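Local coordinates for protein glucuronoarabinoxylan endo-1,4-beta-xylanase (Clostridium papyrosolvens, PDB 4FMV) that cleaves internal beta-1,4 linkages of xylan as a family 30 endoxylanase, this chain being the catalytic part of a longer protein, at residues A[225-230]-A[258-263]. Numbering follows the deposited sequence. Where two conformers were deposited one is given.
Sequences GKELWM and NMNAYI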
loop_
_atom_site.group_PDB
_atom_site.type_symbol
_atom_site.label_atom_id
_atom_site.label_comp_id
_atom_site.label_asym_id
_atom_site.label_seq_id
_atom_site.Cartn_x
_atom_site.Cartn_y
_atom_site.Cartn_z
ATOM N N GLY A 225 -1.766 -10.973 14.950
ATOM C CA GLY A 225 -0.754 -11.565 14.092
ATOM C C GLY A 225 -0.899 -11.248 12.608
ATOM O O GLY A 225 -0.142 -11.762 11.778
ATOM N N LYS A 226 -1.841 -10.372 12.260
ATOM C CA LYS A 226 -2.163 -10.109 10.847
ATOM C C LYS A 226 -1.894 -8.650 10.517
ATOM O O LYS A 226 -1.725 -7.823 11.412
ATOM C CB LYS A 226 -3.641 -10.409 10.527
ATOM C CG LYS A 226 -4.161 -11.775 11.002
ATOM C CD LYS A 226 -3.346 -12.926 10.456
ATOM C CE LYS A 226 -3.636 -14.229 11.212
ATOM N NZ LYS A 226 -2.819 -15.369 10.710
ATOM N N GLU A 227 -1.862 -8.357 9.225
ATOM C CA GLU A 227 -1.735 -6.998 8.739
ATOM C C GLU A 227 -2.816 -6.727 7.697
ATOM O O GLU A 227 -3.347 -7.646 7.084
ATOM C CB GLU A 227 -0.347 -6.764 8.143
ATOM C CG GLU A 227 0.786 -6.799 9.157
ATOM C CD GLU A 227 1.778 -5.664 8.958
ATOM O OE1 GLU A 227 2.381 -5.592 7.870
ATOM O OE2 GLU A 227 1.942 -4.846 9.889
ATOM N N LEU A 228 -3.128 -5.452 7.517
ATOM C CA LEU A 228 -4.139 -4.993 6.582
ATOM C C LEU A 228 -3.520 -3.896 5.707
ATOM O O LEU A 228 -3.130 -2.840 6.223
ATOM C CB LEU A 228 -5.326 -4.436 7.381
ATOM C CG LEU A 228 -6.489 -3.777 6.618
ATOM C CD1 LEU A 228 -7.181 -4.762 5.674
ATOM C CD2 LEU A 228 -7.531 -3.159 7.578
ATOM N N TRP A 229 -3.417 -4.137 4.396
ATOM C CA TRP A 229 -2.776 -3.179 3.506
ATOM C C TRP A 229 -3.722 -2.812 2.378
ATOM O O TRP A 229 -4.399 -3.679 1.832
ATOM C CB TRP A 229 -1.544 -3.770 2.822
ATOM C CG TRP A 229 -0.450 -4.296 3.670
ATOM C CD1 TRP A 229 -0.387 -4.351 5.037
ATOM C CD2 TRP A 229 0.759 -4.871 3.182
ATOM N NE1 TRP A 229 0.805 -4.941 5.425
ATOM C CE2 TRP A 229 1.525 -5.257 4.299
ATOM C CE3 TRP A 229 1.277 -5.093 1.894
ATOM C CZ2 TRP A 229 2.778 -5.868 4.169
ATOM C CZ3 TRP A 229 2.513 -5.698 1.770
ATOM C CH2 TRP A 229 3.254 -6.068 2.894
ATOM N N MET A 230 -3.705 -1.546 1.981
ATOM C CA MET A 230 -4.370 -1.160 0.751
ATOM C C MET A 230 -3.272 -1.308 -0.309
ATOM O O MET A 230 -2.288 -0.564 -0.308
ATOM C CB MET A 230 -4.771 0.302 0.862
ATOM C CG MET A 230 -5.841 0.750 -0.098
ATOM S SD MET A 230 -5.400 0.584 -1.825
ATOM C CE MET A 230 -3.977 1.697 -1.959
ATOM N N ASN A 258 -7.261 2.279 9.674
ATOM C CA ASN A 258 -6.223 1.718 10.558
ATOM C C ASN A 258 -5.269 0.783 9.812
ATOM O O ASN A 258 -4.709 -0.163 10.369
ATOM C CB ASN A 258 -6.819 1.026 11.788
ATOM C CG ASN A 258 -7.383 2.014 12.790
ATOM O OD1 ASN A 258 -6.659 2.562 13.622
ATOM N ND2 ASN A 258 -8.680 2.261 12.705
ATOM N N MET A 259 -5.048 1.083 8.548
ATOM C CA MET A 259 -4.258 0.188 7.721
ATOM C C MET A 259 -2.781 0.303 8.007
ATOM O O MET A 259 -2.303 1.358 8.452
ATOM C CB MET A 259 -4.582 0.424 6.253
ATOM C CG MET A 259 -6.066 0.130 6.022
ATOM S SD MET A 259 -6.464 -0.084 4.314
ATOM C CE MET A 259 -8.119 -0.775 4.486
ATOM N N ASN A 260 -2.066 -0.804 7.796
ATOM C CA ASN A 260 -0.631 -0.839 8.040
ATOM C C ASN A 260 0.182 -0.281 6.876
ATOM O O ASN A 260 1.331 0.107 7.046
ATOM C CB ASN A 260 -0.195 -2.273 8.382
ATOM C CG ASN A 260 -0.988 -2.862 9.543
ATOM O OD1 ASN A 260 -1.897 -3.651 9.339
ATOM N ND2 ASN A 260 -0.659 -2.456 10.765
ATOM N N ALA A 261 -0.412 -0.249 5.683
ATOM C CA ALA A 261 0.314 0.187 4.493
ATOM C C ALA A 261 -0.635 0.751 3.430
ATOM O O ALA A 261 -1.802 0.368 3.375
ATOM C CB ALA A 261 1.094 -0.986 3.908
ATOM N N TYR A 262 -0.128 1.650 2.589
ATOM C CA TYR A 262 -0.886 2.151 1.441
ATOM C C TYR A 262 0.053 2.089 0.237
ATOM O O TYR A 262 1.096 2.757 0.212
ATOM C CB TYR A 262 -1.391 3.580 1.689
ATOM C CG TYR A 262 -2.268 4.163 0.570
ATOM C CD1 TYR A 262 -1.706 4.609 -0.625
ATOM C CD2 TYR A 262 -3.641 4.290 0.733
ATOM C CE1 TYR A 262 -2.481 5.166 -1.624
ATOM C CE2 TYR A 262 -4.441 4.834 -0.281
ATOM C CZ TYR A 262 -3.847 5.259 -1.459
ATOM O OH TYR A 262 -4.628 5.806 -2.462
ATOM N N ILE A 263 -0.299 1.276 -0.757
ATOM C CA ILE A 263 0.584 1.059 -1.900
ATOM C C ILE A 263 -0.084 1.516 -3.189
ATOM O O ILE A 263 -1.145 1.025 -3.556
ATOM C CB ILE A 263 0.996 -0.433 -2.041
ATOM C CG1 ILE A 263 1.786 -0.909 -0.819
ATOM C CG2 ILE A 263 1.809 -0.669 -3.324
ATOM C CD1 ILE A 263 0.997 -1.833 0.120
#
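Two neighbouring parallel strands of the (beta/alpha)8 barrel wall meet where Met230 lies between Ala261 and Ile263. Met230 N donates to Ala261 O at 3.0 Å, and Ile263 N donates to Met230 O at 2.7 Å. Just before the second strand, Asn260 grips Leu228 with both side chain and backbone. Its OD1 accepts Leu228 N at 2.8 Å in the plane of the amide carbonyl, nearly straight at 169°. Its own N returns a bond to Leu228 O, so both backbone polar atoms of Leu228 are held by one residue. Asn260 ND2 turns to Glu15 O on strand 11-22. The Glu227 carboxylate stacks on this amide, the planes 21° apart. Glu227 OE1 also takes Trp229 NE1 at 3.0 Å and forms a salt bridge with Arg17. Ala261 CB sits over the five-membered ring of Trp229, and Ile263 CD1 lies 3.7 Å from Trp229 CE3. On the face of the barrel wall that carries Met230 and Tyr262, the Met230 chain folds back at two successive bonds (chi2 -61°). This sets Met230 CE over the centre of the Tyr262 ring, 3.5 Å from its centroid. Tyr262 OH is hydrogen-bonded to Glu249 of the intervening helix 240-255. Leu228 CD2 packs on Met259 CG. Strand, helix and parallel strand form the beta-alpha-beta unit typical of a TIM barrel.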